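Local structure of endo-beta-1,4-glucanase (Streptomyces sp., 1OA4) at residues Q2-R7 with I32-N37; D15-Q20 with N214-A219; P86-Y91 with S171-V176; Y91-N96 with P166-S171. The protein probably hydrolyses internal beta-1,4-glucosidic bonds of cellulose, as an endoglucanase of glycoside hydrolase family 12. All coordinates share one frame; numbering follows the deposited sequence.

Contact 1: Q2-R7 with I32-N37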
loop_
_atom_site.group_PDB
_atom_site.type_symbol
_atom_site.label_atom_id
_atom_site.label_comp_id
_atom_site.label_asym_id
_atom_site.label_seq_id
_atom_site.Cartn_x
_atom_site.Cartn_y
_atom_site.Cartn_z
ATOM N N GLN A 2 -15.728 11.673 8.414
ATOM C CA GLN A 2 -16.591 10.556 8.142
ATOM C C GLN A 2 -16.051 9.285 8.760
ATOM O O GLN A 2 -14.920 8.888 8.466
ATOM C CB GLN A 2 -16.652 10.355 6.624
ATOM C CG GLN A 2 -17.648 9.331 6.186
ATOM C CD GLN A 2 -17.648 9.122 4.685
ATOM O OE1 GLN A 2 -17.101 9.937 3.932
ATOM N NE2 GLN A 2 -18.266 8.027 4.244
ATOM N N GLN A 3 -16.863 8.646 9.594
ATOM C CA GLN A 3 -16.491 7.371 10.146
ATOM C C GLN A 3 -16.954 6.238 9.218
ATOM O O GLN A 3 -18.116 6.193 8.822
ATOM C CB GLN A 3 -17.102 7.168 11.526
ATOM C CG GLN A 3 -16.727 5.833 12.121
ATOM C CD GLN A 3 -17.564 5.466 13.341
ATOM O OE1 GLN A 3 -18.786 5.223 13.248
ATOM N NE2 GLN A 3 -16.912 5.411 14.479
ATOM N N ILE A 4 -16.030 5.328 8.910
ATOM C CA ILE A 4 -16.311 4.159 8.083
ATOM C C ILE A 4 -15.923 2.915 8.854
ATOM O O ILE A 4 -14.752 2.758 9.231
ATOM C CB ILE A 4 -15.504 4.200 6.783
ATOM C CG1 ILE A 4 -15.884 5.436 5.966
ATOM C CG2 ILE A 4 -15.770 2.968 5.991
ATOM C CD1 ILE A 4 -15.125 5.622 4.652
ATOM N N CYS A 5 -16.906 2.052 9.101
ATOM C CA CYS A 5 -16.665 0.790 9.784
ATOM C C CYS A 5 -16.986 -0.424 8.907
ATOM O O CYS A 5 -16.482 -1.501 9.163
ATOM C CB CYS A 5 -17.493 0.678 11.058
ATOM S SG CYS A 5 -17.188 1.982 12.285
ATOM N N ASP A 6 -17.799 -0.251 7.878
ATOM C CA ASP A 6 -18.166 -1.367 7.005
ATOM C C ASP A 6 -16.896 -1.998 6.447
ATOM O O ASP A 6 -15.949 -1.293 6.069
ATOM C CB ASP A 6 -19.040 -0.886 5.846
ATOM C CG ASP A 6 -20.438 -0.473 6.279
ATOM O OD1 ASP A 6 -20.811 -0.688 7.447
ATOM O OD2 ASP A 6 -21.237 0.069 5.478
ATOM N N ARG A 7 -16.889 -3.317 6.349
ATOM C CA ARG A 7 -15.720 -4.054 5.893
ATOM C C ARG A 7 -15.027 -3.422 4.691
ATOM O O ARG A 7 -13.806 -3.213 4.709
ATOM C CB ARG A 7 -16.118 -5.485 5.552
ATOM C CG ARG A 7 -14.946 -6.379 5.239
ATOM C CD ARG A 7 -15.345 -7.824 4.970
ATOM N NE ARG A 7 -14.202 -8.701 5.165
ATOM C CZ ARG A 7 -14.184 -9.991 4.862
ATOM N NH1 ARG A 7 -15.257 -10.561 4.324
ATOM N NH2 ARG A 7 -13.089 -10.709 5.087
ATOM N N ILE A 32 -12.339 3.509 10.481
ATOM C CA ILE A 32 -11.431 4.625 10.228
ATOM C C ILE A 32 -12.253 5.891 10.234
ATOM O O ILE A 32 -13.449 5.843 9.970
ATOM C CB ILE A 32 -10.677 4.482 8.916
ATOM C CG1 ILE A 32 -11.620 4.341 7.721
ATOM C CG2 ILE A 32 -9.814 3.258 8.985
ATOM C CD1 ILE A 32 -10.909 4.347 6.403
ATOM N N ASN A 33 -11.618 6.995 10.606
ATOM C CA ASN A 33 -12.255 8.308 10.564
ATOM C C ASN A 33 -11.507 9.069 9.475
ATOM O O ASN A 33 -10.306 9.331 9.621
ATOM C CB ASN A 33 -12.111 9.018 11.925
ATOM C CG ASN A 33 -12.946 10.285 12.026
ATOM O OD1 ASN A 33 -14.001 10.394 11.399
ATOM N ND2 ASN A 33 -12.479 11.249 12.817
ATOM N N VAL A 34 -12.200 9.403 8.396
ATOM C CA VAL A 34 -11.618 10.096 7.241
ATOM C C VAL A 34 -11.818 11.612 7.314
ATOM O O VAL A 34 -12.946 12.088 7.431
ATOM C CB VAL A 34 -12.220 9.546 5.949
ATOM C CG1 VAL A 34 -11.505 10.120 4.712
ATOM C CG2 VAL A 34 -12.153 8.023 5.976
ATOM N N THR A 35 -10.713 12.355 7.275
ATOM C CA THR A 35 -10.745 13.821 7.308
ATOM C C THR A 35 -10.563 14.341 5.884
ATOM O O THR A 35 -10.672 13.591 4.927
ATOM C CB THR A 35 -9.610 14.381 8.181
ATOM O OG1 THR A 35 -8.359 14.172 7.522
ATOM C CG2 THR A 35 -9.436 13.637 9.445
ATOM N N GLY A 36 -10.269 15.626 5.720
ATOM C CA GLY A 36 -10.106 16.130 4.372
ATOM C C GLY A 36 -8.827 15.670 3.684
ATOM O O GLY A 36 -8.750 15.675 2.469
ATOM N N ASN A 37 -7.826 15.260 4.455
ATOM C CA ASN A 37 -6.514 14.988 3.880
ATOM C C ASN A 37 -5.929 13.625 4.169
ATOM O O ASN A 37 -4.849 13.322 3.719
ATOM C CB ASN A 37 -5.528 16.044 4.388
ATOM C CG ASN A 37 -5.859 17.441 3.888
ATOM O OD1 ASN A 37 -5.513 18.430 4.528
ATOM N ND2 ASN A 37 -6.535 17.524 2.748
#
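The carbonyl oxygen of Gln-2 draws two groups from the adjoining strand. Val-34 N reaches Gln-2 O at 2.8 Å in an almost straight bond (N-H...O 173°), and the backbone CA-H of Asn-33 approaches the same oxygen, with 3.4 Å between Asn-33 CA and Gln-2 O. Gln-2 N returns the bond to Val-34 O at 3.0 Å, lying in the carbonyl plane. Two residues further on, Ile-4 and Ile-32 repeat the exchange: Ile-4 N to Ile-32 O and Ile-32 N to Ile-4 O are both 2.8 Å. These two hydrogen-bonded antiparallel pairs flank the non-hydrogen-bonded pair Gln-3/Asn-33, whose side chains take the other face. On the inner face, Ile-4 CD1 comes within 4.0 Å of Val-34 CG2, the two side chains crossing at a slant. Ile-32 CG1 stands between its own backbone N and carbonyl carbon (chi1 57°), which brings it to 4.0 Å from Ile-4 CB. Thr-11 and Val-19 of the opposing sheet pack against these branched side chains, and Gln-2 OE1 bonds to Thr-11 OG1. The backbone polarity of Gln-2 and Ile-4 is thus satisfied within the sheet, leaving hydrocarbon to face the sandwich interior, while the Cys-5/Cys-31 disulfide covalently secures the strand's end.

Contact 2: D15-Q20 with N214-A219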
loop_
_atom_site.group_PDB
_atom_site.type_symbol
_atom_site.label_atom_id
_atom_site.label_comp_id
_atom_site.label_asym_id
_atom_site.label_seq_id
_atom_site.Cartn_x
_atom_site.Cartn_y
_atom_site.Cartn_z
ATOM N N ASP A 15 -11.358 15.126 -3.654
ATOM C CA ASP A 15 -11.984 14.745 -4.929
ATOM C C ASP A 15 -10.925 14.144 -5.847
ATOM O O ASP A 15 -10.905 14.391 -7.054
ATOM C CB ASP A 15 -12.661 15.929 -5.613
ATOM C CG ASP A 15 -13.541 15.499 -6.778
ATOM O OD1 ASP A 15 -14.179 14.417 -6.731
ATOM O OD2 ASP A 15 -13.635 16.181 -7.820
ATOM N N ARG A 16 -10.034 13.337 -5.268
ATOM C CA ARG A 16 -8.904 12.822 -6.031
ATOM C C ARG A 16 -8.414 11.433 -5.620
ATOM O O ARG A 16 -7.873 10.713 -6.461
ATOM C CB ARG A 16 -7.721 13.801 -5.955
ATOM C CG ARG A 16 -6.502 13.398 -6.760
ATOM C CD ARG A 16 -6.792 13.313 -8.261
ATOM N NE ARG A 16 -5.647 12.924 -9.058
ATOM C CZ ARG A 16 -5.278 11.656 -9.241
ATOM N NH1 ARG A 16 -5.943 10.679 -8.654
ATOM N NH2 ARG A 16 -4.239 11.377 -9.991
ATOM N N TYR A 17 -8.536 11.078 -4.348
ATOM C CA TYR A 17 -8.025 9.778 -3.882
ATOM C C TYR A 17 -9.105 9.022 -3.127
ATOM O O TYR A 17 -9.953 9.605 -2.467
ATOM C CB TYR A 17 -6.789 9.953 -2.968
ATOM C CG TYR A 17 -5.690 10.809 -3.572
ATOM C CD1 TYR A 17 -4.979 10.403 -4.684
ATOM C CD2 TYR A 17 -5.370 12.047 -3.023
ATOM C CE1 TYR A 17 -3.989 11.217 -5.247
ATOM C CE2 TYR A 17 -4.392 12.840 -3.560
ATOM C CZ TYR A 17 -3.694 12.438 -4.663
ATOM O OH TYR A 17 -2.713 13.258 -5.200
ATOM N N VAL A 18 -9.066 7.702 -3.248
ATOM C CA VAL A 18 -9.994 6.833 -2.551
ATOM C C VAL A 18 -9.388 6.440 -1.206
ATOM O O VAL A 18 -8.183 6.165 -1.129
ATOM C CB VAL A 18 -10.254 5.544 -3.349
ATOM C CG1 VAL A 18 -11.190 4.620 -2.586
ATOM C CG2 VAL A 18 -10.778 5.875 -4.729
ATOM N N VAL A 19 -10.209 6.469 -0.160
ATOM C CA VAL A 19 -9.822 5.986 1.152
ATOM C C VAL A 19 -10.716 4.768 1.424
ATOM O O VAL A 19 -11.945 4.833 1.230
ATOM C CB VAL A 19 -9.980 7.045 2.259
ATOM C CG1 VAL A 19 -9.588 6.464 3.597
ATOM C CG2 VAL A 19 -9.134 8.300 1.941
ATOM N N GLN A 20 -10.099 3.665 1.851
ATOM C CA GLN A 20 -10.800 2.409 2.040
ATOM C C GLN A 20 -10.486 1.771 3.392
ATOM O O GLN A 20 -9.351 1.783 3.845
ATOM C CB GLN A 20 -10.427 1.435 0.909
ATOM C CG GLN A 20 -8.933 1.147 0.758
ATOM C CD GLN A 20 -8.604 0.110 -0.319
ATOM O OE1 GLN A 20 -9.503 -0.506 -0.923
ATOM N NE2 GLN A 20 -7.308 -0.068 -0.574
ATOM N N ASN A 214 -1.409 11.133 7.587
ATOM C CA ASN A 214 -1.627 12.576 7.689
ATOM C C ASN A 214 -1.935 13.213 6.327
ATOM O O ASN A 214 -2.682 14.191 6.234
ATOM C CB ASN A 214 -0.375 13.262 8.245
ATOM C CG ASN A 214 -0.016 12.832 9.673
ATOM O OD1 ASN A 214 -0.873 12.768 10.549
ATOM N ND2 ASN A 214 1.263 12.558 9.905
ATOM N N SER A 215 -1.290 12.702 5.285
ATOM C CA SER A 215 -1.442 13.219 3.946
ATOM C C SER A 215 -0.927 12.193 2.958
ATOM O O SER A 215 -0.182 11.277 3.319
ATOM C CB SER A 215 -0.667 14.534 3.782
ATOM O OG SER A 215 0.718 14.336 3.971
ATOM N N PHE A 216 -1.316 12.361 1.702
ATOM C CA PHE A 216 -0.915 11.477 0.620
ATOM C C PHE A 216 -1.060 12.201 -0.700
ATOM O O PHE A 216 -1.989 12.989 -0.890
ATOM C CB PHE A 216 -1.851 10.259 0.605
ATOM C CG PHE A 216 -1.660 9.313 -0.571
ATOM C CD1 PHE A 216 -0.656 8.366 -0.569
ATOM C CD2 PHE A 216 -2.535 9.344 -1.655
ATOM C CE1 PHE A 216 -0.507 7.497 -1.645
ATOM C CE2 PHE A 216 -2.384 8.477 -2.736
ATOM C CZ PHE A 216 -1.364 7.554 -2.729
ATOM N N SER A 217 -0.163 11.893 -1.625
ATOM C CA SER A 217 -0.303 12.374 -2.977
ATOM C C SER A 217 0.201 11.307 -3.928
ATOM O O SER A 217 1.007 10.472 -3.553
ATOM C CB SER A 217 0.463 13.681 -3.168
ATOM O OG SER A 217 1.862 13.482 -3.104
ATOM N N SER A 218 -0.278 11.374 -5.163
ATOM C CA SER A 218 0.157 10.493 -6.216
ATOM C C SER A 218 -0.203 11.146 -7.548
ATOM O O SER A 218 -1.314 11.681 -7.709
ATOM C CB SER A 218 -0.541 9.163 -6.078
ATOM O OG SER A 218 -0.311 8.386 -7.229
ATOM N N ALA A 219 0.746 11.140 -8.472
ATOM C CA ALA A 219 0.498 11.564 -9.847
ATOM C C ALA A 219 1.269 10.590 -10.732
ATOM O O ALA A 219 2.322 10.108 -10.342
ATOM C CB ALA A 219 0.967 12.990 -10.068
HETATM O O HOH W 1 -1.967 14.350 -8.102
#
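Aromatic packing joins Tyr-17 to Phe-216 in a T-shaped (edge-to-face) pair, the edge of the phenylalanine pointing into the face of the tyrosine. The ring centroids are 5.1 Å apart and the planes stand at 82°. Tyr-17 CG is anti to the carbonyl carbon and beside the backbone N (chi1 -52°), which carries the ring across to Phe-216 and Ser-218. Phe-216 CD2 lies over the centre of the Tyr-17 ring, while Phe-216 CE2 approaches Tyr-17 CD1 to 3.8 Å. The other face of the tyrosine is taken by its own neighbour: Arg-16 CG sits 3.6 Å above the plane of the Tyr-17 ring, over its middle, so the ring is held between an aliphatic methylene and an aromatic edge.

Strand 17-20 belongs to one sheet and strand 212-218 to the other; the axes of segments 17-20 and 214-218 come within 9.3 Å, at 133° between their directions. This is packing between the two layers of the beta-jelly roll characteristic of family 12 hydrolases. Arg-16 and Tyr-17 together form a classic beta bulge opposite Ile-13, and both start toward the facing strand.

Polar contacts gather at the phenol end. Ser-218 N donates to Tyr-17 OH at 3.1 Å, and a water bridges the same pair of residues, lying 3.2 Å from Tyr-17 OH and donating to Ser-218 O at 2.8 Å. The Arg-16 guanidinium turns a face toward the same carbonyl, Arg-16 NH2 being 3.7 Å from Ser-218 O, but its charge is answered by a salt bridge to Asp-62. The other carboxylate oxygen of Asp-62 is hydrogen-bonded to Ser-218 OG.

Contact 3: P86-Y91 with S171-V176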
loop_
_atom_site.group_PDB
_atom_site.type_symbol
_atom_site.label_atom_id
_atom_site.label_comp_id
_atom_site.label_asym_id
_atom_site.label_seq_id
_atom_site.Cartn_x
_atom_site.Cartn_y
_atom_site.Cartn_z
ATOM N N PRO A 86 5.363 10.460 -9.198
ATOM C CA PRO A 86 5.671 11.007 -7.880
ATOM C C PRO A 86 4.559 10.752 -6.893
ATOM O O PRO A 86 3.378 10.985 -7.182
ATOM C CB PRO A 86 5.834 12.503 -8.144
ATOM C CG PRO A 86 5.081 12.748 -9.387
ATOM C CD PRO A 86 5.141 11.508 -10.207
ATOM N N SER A 87 4.945 10.287 -5.711
ATOM C CA SER A 87 3.992 10.040 -4.647
ATOM C C SER A 87 4.594 10.447 -3.308
ATOM O O SER A 87 5.818 10.504 -3.165
ATOM C CB SER A 87 3.564 8.559 -4.642
ATOM O OG SER A 87 2.531 8.314 -3.707
ATOM N N SER A 88 3.736 10.755 -2.346
ATOM C CA SER A 88 4.198 11.088 -1.014
ATOM C C SER A 88 3.197 10.605 0.016
ATOM O O SER A 88 2.022 10.429 -0.268
ATOM C CB SER A 88 4.366 12.612 -0.870
ATOM O OG SER A 88 3.103 13.243 -0.856
ATOM N N VAL A 89 3.690 10.402 1.225
ATOM C CA VAL A 89 2.835 10.037 2.340
ATOM C C VAL A 89 3.484 10.563 3.608
ATOM O O VAL A 89 4.713 10.702 3.671
ATOM C CB VAL A 89 2.647 8.487 2.442
ATOM C CG1 VAL A 89 3.921 7.806 2.911
ATOM C CG2 VAL A 89 1.532 8.151 3.350
ATOM N N SER A 90 2.655 10.880 4.591
ATOM C CA SER A 90 3.116 11.272 5.920
ATOM C C SER A 90 2.296 10.444 6.882
ATOM O O SER A 90 1.066 10.425 6.790
ATOM C CB SER A 90 2.862 12.748 6.151
ATOM O OG SER A 90 3.127 13.052 7.515
ATOM N N TYR A 91 2.988 9.771 7.801
ATOM C CA TYR A 91 2.389 8.849 8.750
ATOM C C TYR A 91 2.555 9.282 10.207
ATOM O O TYR A 91 3.543 9.927 10.572
ATOM C CB TYR A 91 3.079 7.482 8.646
ATOM C CG TYR A 91 2.755 6.592 7.472
ATOM C CD1 TYR A 91 1.480 6.051 7.316
ATOM C CD2 TYR A 91 3.744 6.198 6.589
ATOM C CE1 TYR A 91 1.209 5.159 6.284
ATOM C CE2 TYR A 91 3.468 5.317 5.547
ATOM C CZ TYR A 91 2.209 4.808 5.419
ATOM O OH TYR A 91 1.972 3.900 4.395
ATOM N N SER A 171 7.768 10.152 6.873
ATOM C CA SER A 171 7.226 10.695 5.636
ATOM C C SER A 171 8.280 10.587 4.549
ATOM O O SER A 171 9.476 10.589 4.821
ATOM C CB SER A 171 6.787 12.153 5.810
ATOM O OG SER A 171 7.900 13.006 6.071
ATOM N N TRP A 172 7.841 10.472 3.310
ATOM C CA TRP A 172 8.766 10.430 2.197
ATOM C C TRP A 172 8.007 10.803 0.934
ATOM O O TRP A 172 6.830 10.456 0.784
ATOM C CB TRP A 172 9.382 9.037 2.060
ATOM C CG TRP A 172 10.597 8.949 1.158
ATOM C CD1 TRP A 172 11.586 9.900 0.998
ATOM C CD2 TRP A 172 10.948 7.866 0.302
ATOM N NE1 TRP A 172 12.523 9.450 0.097
ATOM C CE2 TRP A 172 12.156 8.201 -0.338
ATOM C CE3 TRP A 172 10.366 6.624 0.012
ATOM C CZ2 TRP A 172 12.776 7.350 -1.236
ATOM C CZ3 TRP A 172 10.986 5.794 -0.895
ATOM C CH2 TRP A 172 12.172 6.158 -1.504
ATOM N N SER A 173 8.685 11.535 0.054
ATOM C CA SER A 173 8.160 11.888 -1.256
ATOM C C SER A 173 9.175 11.302 -2.220
ATOM O O SER A 173 10.397 11.547 -2.093
ATOM C CB SER A 173 8.045 13.401 -1.453
ATOM O OG SER A 173 7.264 14.014 -0.446
ATOM N N PHE A 174 8.691 10.529 -3.189
ATOM C CA PHE A 174 9.567 9.770 -4.063
ATOM C C PHE A 174 8.875 9.444 -5.390
ATOM O O PHE A 174 7.717 9.824 -5.611
ATOM C CB PHE A 174 9.967 8.473 -3.342
ATOM C CG PHE A 174 8.809 7.561 -3.045
ATOM C CD1 PHE A 174 7.913 7.846 -2.025
ATOM C CD2 PHE A 174 8.622 6.407 -3.779
ATOM C CE1 PHE A 174 6.845 7.003 -1.760
ATOM C CE2 PHE A 174 7.554 5.571 -3.518
ATOM C CZ PHE A 174 6.674 5.854 -2.510
ATOM N N ASP A 175 9.601 8.799 -6.289
ATOM C CA ASP A 175 9.052 8.372 -7.564
ATOM C C ASP A 175 8.785 6.877 -7.536
ATOM O O ASP A 175 9.707 6.067 -7.487
ATOM C CB ASP A 175 9.999 8.737 -8.719
ATOM C CG ASP A 175 9.310 8.717 -10.063
ATOM O OD1 ASP A 175 8.392 7.885 -10.213
ATOM O OD2 ASP A 175 9.593 9.504 -11.002
ATOM N N VAL A 176 7.507 6.534 -7.561
ATOM C CA VAL A 176 7.067 5.153 -7.568
ATOM C C VAL A 176 7.669 4.410 -8.749
ATOM O O VAL A 176 7.889 3.197 -8.667
ATOM C CB VAL A 176 5.534 5.068 -7.588
ATOM C CG1 VAL A 176 5.055 3.660 -7.995
ATOM C CG2 VAL A 176 5.014 5.421 -6.222
#
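Phe-174 lies against the backbone of Ser-87, whose carbonyl oxygen is oblique to the ring, with 3.6 Å between Phe-174 CD1 and Ser-87 O. Its first torsion (chi1 63°) sets CG between the backbone N and the carbonyl carbon, bringing the ring back toward strand 86-92. Trp-172, two residues earlier on the same face, leads away from that strand instead, and its CZ3 rests 3.5 Å above one face of the Phe-174 ring, near the rim. Beyond Phe-174, the chain bends and Val-176 CG2 meets Ser-87 CB at 3.8 Å. This face is apolar save for the small Ser-87.

Ser-88, Ser-90, Ser-171 and Ser-173 share the opposite face with Pro-86 and Asp-175. Ser-88 CB and Ser-173 OG approach to 3.2 Å, a close fit where the non-hydrogen-bonded pairing draws the strands together. Ser-90 and Ser-171 meet methylene to methylene, CB to CB, at 4.0 Å. The residues of the Phe-174 face form the hydrogen-bonded antiparallel pairs, Ser-87 with Phe-174 and Val-89 with Trp-172; Ser-87 N to Phe-174 O is 2.8 Å, whereas Val-89 N to Trp-172 O stretches to 3.2 Å.

Strand 171-175 is outermost in the six-stranded sheet; strand 86-92 lies between it and strand 212-218, with Ser-87 OG and Ser-88 OG bonded to Ser-217. Phe-174 and Trp-172 pack on Phe-125 of the opposing sheet, where Tyr-103 meets Phe-174 edge-to-face and bonds Ser-87 OG through its hydroxyl. Asp-175 occupies the N-cap of helix 176-185, its OD1 accepting from Lys-177 N and Ala-85 N.

Contact 4: Y91-N96 with P166-S171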
loop_
_atom_site.group_PDB
_atom_site.type_symbol
_atom_site.label_atom_id
_atom_site.label_comp_id
_atom_site.label_asym_id
_atom_site.label_seq_id
_atom_site.Cartn_x
_atom_site.Cartn_y
_atom_site.Cartn_z
ATOM N N TYR A 91 2.988 9.771 7.801
ATOM C CA TYR A 91 2.389 8.849 8.750
ATOM C C TYR A 91 2.555 9.282 10.207
ATOM O O TYR A 91 3.543 9.927 10.572
ATOM C CB TYR A 91 3.079 7.482 8.646
ATOM C CG TYR A 91 2.755 6.592 7.472
ATOM C CD1 TYR A 91 1.480 6.051 7.316
ATOM C CD2 TYR A 91 3.744 6.198 6.589
ATOM C CE1 TYR A 91 1.209 5.159 6.284
ATOM C CE2 TYR A 91 3.468 5.317 5.547
ATOM C CZ TYR A 91 2.209 4.808 5.419
ATOM O OH TYR A 91 1.972 3.900 4.395
ATOM N N ARG A 92 1.586 8.904 11.030
ATOM C CA ARG A 92 1.691 9.065 12.470
ATOM C C ARG A 92 1.641 7.660 13.046
ATOM O O ARG A 92 0.697 6.905 12.784
ATOM C CB ARG A 92 0.534 9.891 13.019
ATOM C CG ARG A 92 0.743 10.278 14.459
ATOM C CD ARG A 92 -0.389 11.122 14.991
ATOM N NE ARG A 92 -1.619 10.390 15.259
ATOM C CZ ARG A 92 -2.828 10.756 14.809
ATOM N NH1 ARG A 92 -2.950 11.843 14.057
ATOM N NH2 ARG A 92 -3.905 10.035 15.129
ATOM N N TYR A 93 2.647 7.322 13.843
ATOM C CA TYR A 93 2.750 6.002 14.424
ATOM C C TYR A 93 2.379 5.967 15.897
ATOM O O TYR A 93 2.262 7.015 16.534
ATOM C CB TYR A 93 4.184 5.545 14.269
ATOM C CG TYR A 93 4.637 5.460 12.841
ATOM C CD1 TYR A 93 3.914 4.743 11.918
ATOM C CD2 TYR A 93 5.801 6.067 12.415
ATOM C CE1 TYR A 93 4.319 4.633 10.629
ATOM C CE2 TYR A 93 6.224 5.958 11.120
ATOM C CZ TYR A 93 5.481 5.227 10.212
ATOM O OH TYR A 93 5.892 5.109 8.904
ATOM N N THR A 94 2.187 4.758 16.419
ATOM C CA THR A 94 1.929 4.553 17.839
ATOM C C THR A 94 2.976 3.572 18.363
ATOM O O THR A 94 3.534 2.759 17.620
ATOM C CB THR A 94 0.538 3.983 18.124
ATOM O OG1 THR A 94 0.396 2.720 17.467
ATOM C CG2 THR A 94 -0.550 4.850 17.518
ATOM N N GLY A 95 3.274 3.672 19.649
ATOM C CA GLY A 95 4.207 2.753 20.282
ATOM C C GLY A 95 3.603 1.385 20.534
ATOM O O GLY A 95 4.334 0.410 20.672
ATOM N N ASN A 96 2.276 1.312 20.582
ATOM C CA ASN A 96 1.568 0.062 20.821
ATOM C C ASN A 96 1.050 -0.551 19.535
ATOM O O ASN A 96 0.923 0.116 18.523
ATOM C CB ASN A 96 0.366 0.312 21.710
ATOM C CG ASN A 96 -0.477 1.475 21.214
ATOM O OD1 ASN A 96 -0.063 2.646 21.295
ATOM N ND2 ASN A 96 -1.662 1.171 20.707
ATOM N N PRO A 166 15.095 0.078 7.002
ATOM C CA PRO A 166 15.840 -0.354 8.202
ATOM C C PRO A 166 15.329 0.232 9.511
ATOM O O PRO A 166 15.556 -0.349 10.580
ATOM C CB PRO A 166 17.245 0.177 7.934
ATOM C CG PRO A 166 17.006 1.402 7.069
ATOM C CD PRO A 166 15.900 0.972 6.150
ATOM N N SER A 167 14.673 1.380 9.431
ATOM C CA SER A 167 14.087 2.037 10.587
ATOM C C SER A 167 12.903 2.874 10.119
ATOM O O SER A 167 12.753 3.108 8.922
ATOM C CB SER A 167 15.113 2.942 11.275
ATOM O OG SER A 167 15.516 3.978 10.402
ATOM N N ALA A 168 12.093 3.343 11.060
ATOM C CA ALA A 168 10.865 4.071 10.737
ATOM C C ALA A 168 11.068 5.293 9.849
ATOM O O ALA A 168 11.877 6.176 10.148
ATOM C CB ALA A 168 10.145 4.502 11.990
ATOM N N ILE A 169 10.288 5.342 8.773
ATOM C CA ILE A 169 10.221 6.504 7.910
ATOM C C ILE A 169 8.884 7.193 8.190
ATOM O O ILE A 169 7.832 6.619 7.913
ATOM C CB ILE A 169 10.268 6.083 6.435
ATOM C CG1 ILE A 169 11.555 5.310 6.130
ATOM C CG2 ILE A 169 10.101 7.322 5.570
ATOM C CD1 ILE A 169 11.629 4.776 4.727
ATOM N N SER A 170 8.911 8.412 8.719
ATOM C CA SER A 170 7.693 9.144 9.060
ATOM C C SER A 170 6.981 9.700 7.836
ATOM O O SER A 170 5.745 9.743 7.781
ATOM C CB SER A 170 8.002 10.296 10.035
ATOM O OG SER A 170 9.000 11.147 9.513
ATOM N N SER A 171 7.768 10.152 6.873
ATOM C CA SER A 171 7.226 10.695 5.636
ATOM C C SER A 171 8.280 10.587 4.549
ATOM O O SER A 171 9.476 10.589 4.821
ATOM C CB SER A 171 6.787 12.153 5.810
ATOM O OG SER A 171 7.900 13.006 6.071
#
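Tyr-93 reaches across to the loop 166-171 with its phenol, whose OH donates to Ile-169 O at 2.7 Å. The torsion that sends the ring across has CG anti to the carbonyl carbon, beside the backbone N (chi1 -61°). The carbonyl oxygen of Ile-169 meets the ring at its edge and in its plane, yet relative to that carbonyl the hydroxyl stands 36° out of the C=O plane, not on a lone pair. Alongside the bond, Tyr-93 CE2 rides obliquely past Ser-170 CA at 4.1 Å and Ala-168 CB at 4.3 Å.

Tyr-91 takes part mainly through its backbone. Tyr-91 N donates to Ser-170 O at 2.8 Å, nearly along the C=O axis, and Tyr-91 CB lies 3.6 Å from the same oxygen. Here the antiparallel pairing of strands 86-92 and 171-175 gives way to loop, Ser-170 lying just before strand 171-175. The tyrosine side chains drop toward the second layer of the jelly roll. With its own CG also beside the backbone N (chi1 -75°), Tyr-91 directs its ring to Ala-101 and the Phe-202 ring, while Tyr-93 packs on Tyr-99 and Phe-125.

Toward Tyr-93, Ile-169 offers its carbonyl, while its side chain leads away from segment 91-96 to Arg-146 and Trp-148. Past Tyr-93, a local bend over Thr-94 to Asn-96 is closed by Thr-94 OG1 donating to Asn-96 O at 2.9 Å.

Contacts 1, 3 and 4 lie in or at the end of the six-stranded sheet, and contact 2 joins that sheet to the opposing one. Contacts 1 and 3 involve its two outermost strands, with centres about 21 Å apart and no touch between them. Contact 2 touches both: Val-19 CG1 is 3.8 Å from Val-34 CG2, and Ser-217 OG is 2.6 Å from Ser-88 OG, a probable hydrogen bond. Contact 4 carries contact 3 into the adjoining loops, sharing Tyr-91 and Ser-171, with centres about 14 Å apart. In family 12 enzymes the substrate cleft lies on the concave side of the opposing sheet, so these contacts probably belong to the framework behind it.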